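Local coordinates for protein putative MAR1 (Leishmania donovani, PDB 1X9G) that is of unknown function but belongs to the isochorismatase superfamily, with a putative assignment as a MAR1 ribonuclease, at residues 24-29 with 119-124; 39-44 with 195-200; 49-54 with 80-85. One frame throughout, in Å; residues are numbered along the deposited sequence.

Contact 1: 24-29 with 119-124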
# COMPACT_ATOMS: atom_id res chain seq x y z
N LEU A 24 -13.75 -8.06 -20.40
CA LEU A 24 -14.91 -8.48 -19.63
C LEU A 24 -15.61 -7.26 -19.10
O LEU A 24 -15.06 -6.57 -18.23
CB LEU A 24 -14.46 -9.38 -18.50
CG LEU A 24 -15.51 -10.08 -17.68
CD1 LEU A 24 -16.69 -10.48 -18.59
CD2 LEU A 24 -14.88 -11.29 -16.91
N CYS A 25 -16.80 -6.99 -19.62
CA CYS A 25 -17.51 -5.76 -19.34
C CYS A 25 -18.60 -6.05 -18.32
O CYS A 25 -19.65 -6.64 -18.64
CB CYS A 25 -18.09 -5.18 -20.62
SG CYS A 25 -19.14 -3.74 -20.30
N VAL A 26 -18.36 -5.65 -17.07
CA VAL A 26 -19.17 -6.22 -15.99
C VAL A 26 -20.28 -5.34 -15.42
O VAL A 26 -20.00 -4.29 -14.88
CB VAL A 26 -18.35 -7.10 -14.94
CG1 VAL A 26 -16.90 -6.89 -15.02
CG2 VAL A 26 -18.90 -7.00 -13.51
N ASP A 27 -21.54 -5.78 -15.62
CA ASP A 27 -22.76 -5.19 -15.01
C ASP A 27 -23.04 -3.68 -15.19
O ASP A 27 -23.69 -3.05 -14.36
CB ASP A 27 -22.87 -5.61 -13.54
CG ASP A 27 -22.83 -7.11 -13.35
OD1 ASP A 27 -22.79 -7.54 -12.16
OD2 ASP A 27 -22.87 -7.88 -14.36
N LEU A 28 -22.60 -3.11 -16.30
CA LEU A 28 -22.89 -1.70 -16.58
C LEU A 28 -24.38 -1.45 -17.02
O LEU A 28 -24.69 -1.15 -18.17
CB LEU A 28 -21.84 -1.14 -17.55
CG LEU A 28 -20.40 -1.04 -17.01
CD1 LEU A 28 -19.39 -0.67 -18.09
CD2 LEU A 28 -20.25 -0.09 -15.78
N GLN A 29 -25.30 -1.55 -16.07
CA GLN A 29 -26.73 -1.57 -16.36
C GLN A 29 -27.46 -0.34 -15.81
O GLN A 29 -26.88 0.46 -15.05
CB GLN A 29 -27.35 -2.87 -15.81
CG GLN A 29 -26.37 -4.01 -15.90
CD GLN A 29 -26.86 -5.28 -15.30
OE1 GLN A 29 -26.06 -6.16 -14.96
NE2 GLN A 29 -28.18 -5.43 -15.19
N ALA A 119 -17.87 -5.89 -5.18
CA ALA A 119 -18.95 -6.85 -5.23
C ALA A 119 -18.73 -7.81 -6.38
O ALA A 119 -17.87 -8.69 -6.27
CB ALA A 119 -20.32 -6.10 -5.30
N CYS A 120 -19.41 -7.62 -7.51
CA CYS A 120 -19.21 -8.47 -8.66
C CYS A 120 -17.76 -8.47 -9.12
O CYS A 120 -17.22 -9.57 -9.42
CB CYS A 120 -20.16 -8.08 -9.81
SG CYS A 120 -21.99 -7.95 -9.39
N ILE A 121 -17.13 -7.28 -9.20
CA ILE A 121 -15.73 -7.14 -9.74
C ILE A 121 -14.79 -7.95 -8.88
O ILE A 121 -14.10 -8.84 -9.35
CB ILE A 121 -15.20 -5.64 -9.79
CG1 ILE A 121 -15.98 -4.75 -10.79
CG2 ILE A 121 -13.71 -5.60 -10.08
CD1 ILE A 121 -15.78 -5.06 -12.27
N LEU A 122 -14.82 -7.66 -7.59
CA LEU A 122 -14.02 -8.34 -6.58
C LEU A 122 -14.17 -9.90 -6.65
O LEU A 122 -13.19 -10.62 -6.80
CB LEU A 122 -14.34 -7.73 -5.19
CG LEU A 122 -13.52 -8.27 -3.99
CD1 LEU A 122 -12.08 -7.76 -3.96
CD2 LEU A 122 -14.20 -7.95 -2.65
N GLN A 123 -15.40 -10.41 -6.59
CA GLN A 123 -15.63 -11.88 -6.70
C GLN A 123 -15.18 -12.45 -8.02
O GLN A 123 -14.58 -13.54 -8.08
CB GLN A 123 -17.10 -12.25 -6.40
CG GLN A 123 -17.52 -11.68 -5.04
CD GLN A 123 -18.81 -12.24 -4.50
OE1 GLN A 123 -19.06 -13.43 -4.59
NE2 GLN A 123 -19.61 -11.38 -3.85
N THR A 124 -15.44 -11.69 -9.08
CA THR A 124 -15.03 -12.09 -10.44
C THR A 124 -13.51 -12.29 -10.52
O THR A 124 -13.05 -13.35 -10.98
CB THR A 124 -15.45 -11.01 -11.41
OG1 THR A 124 -16.87 -10.90 -11.37
CG2 THR A 124 -14.99 -11.29 -12.78

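Contact 2: 39-44 with 195-200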
# COMPACT_ATOMS: atom_id res chain seq x y z
N PHE A 39 -19.74 6.51 -13.18
CA PHE A 39 -20.38 5.53 -14.07
C PHE A 39 -20.04 5.80 -15.52
O PHE A 39 -19.93 4.88 -16.33
CB PHE A 39 -21.90 5.52 -13.93
CG PHE A 39 -22.58 4.41 -14.70
CD1 PHE A 39 -22.72 3.15 -14.15
CD2 PHE A 39 -23.06 4.63 -15.99
CE1 PHE A 39 -23.35 2.10 -14.87
CE2 PHE A 39 -23.71 3.59 -16.71
CZ PHE A 39 -23.85 2.33 -16.15
N ALA A 40 -19.91 7.08 -15.83
CA ALA A 40 -19.69 7.52 -17.18
C ALA A 40 -18.28 7.23 -17.63
O ALA A 40 -18.08 6.77 -18.77
CB ALA A 40 -20.07 9.02 -17.35
N ASN A 41 -17.30 7.40 -16.74
CA ASN A 41 -15.95 6.93 -17.07
C ASN A 41 -15.87 5.42 -17.30
O ASN A 41 -15.12 4.96 -18.17
CB ASN A 41 -14.94 7.41 -16.06
CG ASN A 41 -14.46 8.83 -16.32
OD1 ASN A 41 -15.13 9.62 -17.00
ND2 ASN A 41 -13.31 9.17 -15.78
N CYS A 42 -16.65 4.65 -16.54
CA CYS A 42 -16.76 3.21 -16.80
C CYS A 42 -17.27 2.92 -18.21
O CYS A 42 -16.79 1.99 -18.88
CB CYS A 42 -17.68 2.55 -15.79
SG CYS A 42 -17.08 2.63 -14.14
N VAL A 43 -18.26 3.71 -18.65
CA VAL A 43 -18.84 3.59 -20.00
C VAL A 43 -17.76 3.92 -21.03
O VAL A 43 -17.62 3.22 -22.03
CB VAL A 43 -20.12 4.50 -20.13
CG1 VAL A 43 -20.65 4.58 -21.52
CG2 VAL A 43 -21.25 3.99 -19.19
N PHE A 44 -17.00 4.97 -20.76
CA PHE A 44 -15.96 5.43 -21.66
C PHE A 44 -14.92 4.36 -21.91
O PHE A 44 -14.43 4.21 -23.05
CB PHE A 44 -15.29 6.69 -21.08
CG PHE A 44 -14.09 7.13 -21.86
CD1 PHE A 44 -14.23 7.91 -23.03
CD2 PHE A 44 -12.81 6.72 -21.48
CE1 PHE A 44 -13.09 8.31 -23.79
CE2 PHE A 44 -11.67 7.11 -22.23
CZ PHE A 44 -11.82 7.91 -23.38
N GLU A 195 -10.96 11.78 -24.80
CA GLU A 195 -10.90 12.28 -23.45
C GLU A 195 -12.16 11.82 -22.70
O GLU A 195 -13.27 11.91 -23.24
CB GLU A 195 -10.90 13.82 -23.46
CG GLU A 195 -9.83 14.49 -24.33
CD GLU A 195 -8.58 14.85 -23.54
OE1 GLU A 195 -8.00 15.93 -23.80
OE2 GLU A 195 -8.19 14.06 -22.64
N PRO A 196 -11.99 11.38 -21.43
CA PRO A 196 -13.08 10.92 -20.58
C PRO A 196 -14.08 12.03 -20.18
O PRO A 196 -13.72 13.20 -20.08
CB PRO A 196 -12.36 10.41 -19.31
CG PRO A 196 -10.99 10.33 -19.63
CD PRO A 196 -10.70 11.30 -20.73
N PRO A 197 -15.32 11.64 -19.90
CA PRO A 197 -16.36 12.52 -19.38
C PRO A 197 -15.94 13.23 -18.09
O PRO A 197 -16.13 14.46 -17.96
CB PRO A 197 -17.52 11.56 -19.09
CG PRO A 197 -17.26 10.37 -19.95
CD PRO A 197 -15.79 10.27 -20.11
N ILE A 198 -15.39 12.47 -17.16
CA ILE A 198 -14.84 12.99 -15.91
C ILE A 198 -13.31 12.89 -16.00
O ILE A 198 -12.76 11.79 -16.08
CB ILE A 198 -15.38 12.19 -14.68
CG1 ILE A 198 -16.91 12.05 -14.77
CG2 ILE A 198 -14.98 12.86 -13.40
CD1 ILE A 198 -17.52 10.84 -14.03
N PRO A 199 -12.62 14.05 -16.03
CA PRO A 199 -11.16 14.13 -16.17
C PRO A 199 -10.47 13.21 -15.21
O PRO A 199 -10.84 13.17 -14.03
CB PRO A 199 -10.86 15.57 -15.78
CG PRO A 199 -12.05 16.30 -16.28
CD PRO A 199 -13.22 15.39 -15.93
N LEU A 200 -9.47 12.48 -15.72
CA LEU A 200 -8.57 11.68 -14.88
C LEU A 200 -7.57 12.57 -14.18
O LEU A 200 -6.78 12.10 -13.34
CB LEU A 200 -7.83 10.63 -15.69
CG LEU A 200 -8.76 9.62 -16.34
CD1 LEU A 200 -7.94 8.53 -16.92
CD2 LEU A 200 -9.77 9.08 -15.30
OXT LEU A 200 -7.54 13.78 -14.41

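Contact 3: 49-54 with 80-85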
# COMPACT_ATOMS: atom_id res chain seq x y z
N LEU A 49 -12.12 -0.05 -24.83
CA LEU A 49 -11.72 -1.47 -25.00
C LEU A 49 -12.55 -2.17 -26.09
O LEU A 49 -12.17 -3.26 -26.55
CB LEU A 49 -11.83 -2.24 -23.67
CG LEU A 49 -10.73 -2.08 -22.59
CD1 LEU A 49 -9.34 -2.48 -23.11
CD2 LEU A 49 -10.65 -0.67 -22.12
N ALA A 50 -13.69 -1.57 -26.44
CA ALA A 50 -14.60 -2.16 -27.43
C ALA A 50 -13.97 -1.92 -28.76
O ALA A 50 -13.77 -2.87 -29.52
CB ALA A 50 -16.01 -1.55 -27.36
N ARG A 51 -13.61 -0.66 -29.00
CA ARG A 51 -12.96 -0.24 -30.25
C ARG A 51 -11.59 -0.89 -30.41
O ARG A 51 -11.20 -1.26 -31.54
CB ARG A 51 -12.84 1.28 -30.32
CG ARG A 51 -14.16 2.07 -30.08
CD ARG A 51 -15.19 1.88 -31.18
NE ARG A 51 -15.87 0.58 -31.15
CZ ARG A 51 -16.85 0.27 -30.29
NH1 ARG A 51 -17.20 1.13 -29.33
NH2 ARG A 51 -17.45 -0.94 -30.36
N LEU A 52 -10.86 -1.02 -29.31
CA LEU A 52 -9.59 -1.72 -29.29
C LEU A 52 -9.69 -3.18 -29.78
O LEU A 52 -8.83 -3.65 -30.53
CB LEU A 52 -8.94 -1.67 -27.89
CG LEU A 52 -7.61 -2.43 -27.80
CD1 LEU A 52 -6.69 -1.76 -28.78
CD2 LEU A 52 -6.97 -2.52 -26.40
N HIS A 53 -10.70 -3.89 -29.29
CA HIS A 53 -10.87 -5.30 -29.63
C HIS A 53 -11.19 -5.47 -31.13
O HIS A 53 -10.69 -6.41 -31.75
CB HIS A 53 -11.95 -5.94 -28.74
CG HIS A 53 -12.76 -7.01 -29.41
ND1 HIS A 53 -12.26 -8.27 -29.68
CD2 HIS A 53 -14.04 -7.01 -29.85
CE1 HIS A 53 -13.20 -9.00 -30.25
NE2 HIS A 53 -14.29 -8.26 -30.38
N GLU A 54 -11.99 -4.55 -31.69
CA GLU A 54 -12.21 -4.48 -33.15
C GLU A 54 -10.92 -4.27 -33.94
O GLU A 54 -10.77 -4.83 -35.00
CB GLU A 54 -13.24 -3.41 -33.48
CG GLU A 54 -14.58 -3.82 -32.95
CD GLU A 54 -15.57 -2.70 -32.84
OE1 GLU A 54 -15.14 -1.53 -32.75
OE2 GLU A 54 -16.78 -3.00 -32.81
N THR A 80 -21.72 1.03 -27.17
CA THR A 80 -21.84 0.37 -28.45
C THR A 80 -20.94 -0.85 -28.56
O THR A 80 -19.81 -0.79 -29.02
CB THR A 80 -21.71 1.33 -29.65
OG1 THR A 80 -21.13 2.57 -29.24
CG2 THR A 80 -23.13 1.60 -30.25
N LEU A 81 -21.51 -1.97 -28.12
CA LEU A 81 -20.95 -3.31 -28.22
C LEU A 81 -20.40 -3.67 -29.60
O LEU A 81 -20.97 -3.26 -30.62
CB LEU A 81 -22.04 -4.33 -27.88
CG LEU A 81 -22.56 -4.49 -26.44
CD1 LEU A 81 -21.41 -4.20 -25.45
CD2 LEU A 81 -23.80 -3.62 -26.18
N PRO A 82 -19.31 -4.46 -29.64
CA PRO A 82 -18.84 -5.03 -30.90
C PRO A 82 -19.82 -6.11 -31.38
O PRO A 82 -20.51 -6.72 -30.55
CB PRO A 82 -17.49 -5.65 -30.53
CG PRO A 82 -17.19 -5.23 -29.14
CD PRO A 82 -18.48 -4.88 -28.50
N LYS A 83 -19.89 -6.36 -32.69
CA LYS A 83 -20.80 -7.41 -33.20
C LYS A 83 -20.40 -8.78 -32.67
O LYS A 83 -21.24 -9.66 -32.48
CB LYS A 83 -20.85 -7.43 -34.74
CG LYS A 83 -21.06 -6.08 -35.38
CD LYS A 83 -22.32 -5.40 -34.87
CE LYS A 83 -22.49 -4.04 -35.51
NZ LYS A 83 -23.93 -3.80 -35.85
N THR A 84 -19.10 -8.95 -32.42
CA THR A 84 -18.58 -10.21 -31.91
C THR A 84 -18.88 -10.49 -30.42
O THR A 84 -18.57 -11.58 -29.94
CB THR A 84 -17.06 -10.33 -32.17
OG1 THR A 84 -16.45 -9.06 -31.96
CG2 THR A 84 -16.80 -10.77 -33.62
N ALA A 85 -19.49 -9.54 -29.70
CA ALA A 85 -19.67 -9.63 -28.22
C ALA A 85 -20.41 -10.88 -27.69
O ALA A 85 -21.43 -11.28 -28.24
CB ALA A 85 -20.35 -8.35 -27.68

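Contact 1: 24-29 with 119-124
Val26 and Asp27 meet Cys120 and Ile121 at the C-terminal edge of the parallel beta-sheet, where the active site of this superfamily is expected to lie. The strand segment 24-26 and the helix segment 119-124 run in roughly opposite directions, at 144°, with their axes 10.1 Å apart at closest approach. Alternate strand residues Leu24 and Val26 point to the helix. Val26 lays both methyls against the tip of Ile121: CG1 lies 3.5 Å from Ile121 CD1, and CG2 is 3.9 Å from the same CD1. Val26 CG2 also touches Cys120 CB, at 4.1 Å. One helical turn further on, Leu24 CD2 and Thr124 CG2 meet tip to tip at 4.1 Å.

Beyond the strand end, Asp27 adopts a left-handed backbone conformation and faces Cys120. The thiol of Cys120 lies beside its own backbone N (chi1 -52°), which places SG on the carboxylate side; the close approach of SG to Asp27 OD1 in the model is doubtful. The carboxylate is held by residues outside the two segments: OD1 by a salt bridge to Lys90, OD2 by a hydrogen bond with Thr65 OG1. Asp27 after the first strand, Lys90 and Cys120 near the start of helix 117-130 are consistent with the Asp-Lys-Cys triad of isochorismatase-like hydrolases.

Contact 2: 39-44 with 195-200
Asn41 and Ile198 are joined by a pair of hydrogen bonds that tie the first turns of helix 39-55 to the C-terminal tail. The side-chain amide of Asn41 matches the backbone of one residue: OD1 accepts from Ile198 N at 2.9 Å, with the donor tilted 18° from the carbonyl plane, while ND2 gives a nearly straight bond of 2.7 Å to Ile198 O. This second bond lies in the amide plane of Asn41 and meets a lone pair of the Ile198 carbonyl.

Aromatic and apolar contacts flank the polar pair. Phe44 has CG anti to the backbone N (chi1 172°), on a CA-CB bond directed toward the tail. Pro196 CA sits over the centre of the Phe44 ring, 4.0 Å from its centroid and almost on the ring normal, a CH-pi contact. Pro197 CD packs on Phe44 CB at 3.7 Å, and Pro197 CB meets Ala40 CB at 4.0 Å.

At the tail's end, Leu200 CD2 lies 3.6 Å from Asn41 ND2, and Leu200 O is hydrogen-bonded to Thr148 of a neighbouring subunit.

With a donor and an acceptor each answered by its complement on the same backbone residue, the orientation of the Asn41 amide is fixed, and the proline-rich tail is held by backbone polarity and ring packing together.

Contact 3: 49-54 with 80-85
Bends at chi2 (-68°) and chi3 (75°) fold back the Arg51 chain, placing CD and NE, although its CA-CB bond leaves the helix away from segment 80-85. The guanidinium meets Thr80 O: Arg51 NH2 donates to Thr80 O at 2.7 Å, nearly along the C=O axis (170°), and NH1 adds a weak bond to the same oxygen. In Thr84, OG1 occupies the position between the backbone N and the carbonyl carbon, from which it meets His53 NE2 at 2.8 Å; either atom could be the donor.

The guanidinium is steadied within its own helix. Arg51 NE forms a salt bridge to Glu54 OE1 at 2.7 Å, close to the guanidinium plane, and NH2 reaches weakly to OE2, while Ala50 CB lies over one face toward the rim. Glu54 in turn lays OE2 against Pro82, 3.5 Å from its CA, the two side chains crossing at about a right angle. Pro82 packs against these groups: its CG touches the edge of the His53 ring at CD2 (3.7 Å) and approaches Ala50 CB at 4.3 Å. A type I turn from Pro82 to Ala85 carries Thr84 to the imidazole. Since ND1 of His53 is hydrogen-bonded to Thr60 OG1, both ring nitrogens are engaged and the ring's rotation is fixed.

Helix 39-55 packs against the loop leading into strand 86-90, with Tyr62 of strand 60-67 packing on Ala50, His53 and Pro82, Phe23 of strand 21-26 on His53, and Leu191 of helix 185-191 on Arg51.

Along the chain the segments run 24-29, 39-44, 49-54, 80-85, 119-124 and 195-200, so contacts 1 and 2 interleave while contact 3 falls wholly between the halves of both. The centres stand about 17 to 18 Å apart. Contacts 2 and 3 share helix 39-55, one near its start and the other near its end, whereas contact 1 joins strand 21-26 to helix 117-130 on the opposite face of the parallel sheet. Contacts 1 and 2 touch where Leu28 CD2 packs on Cys42 CB at 3.7 Å. Helix 39-55 therefore connects the putative catalytic edge, the C-terminal tail and the loop before strand 86-90 within one alpha/beta fold.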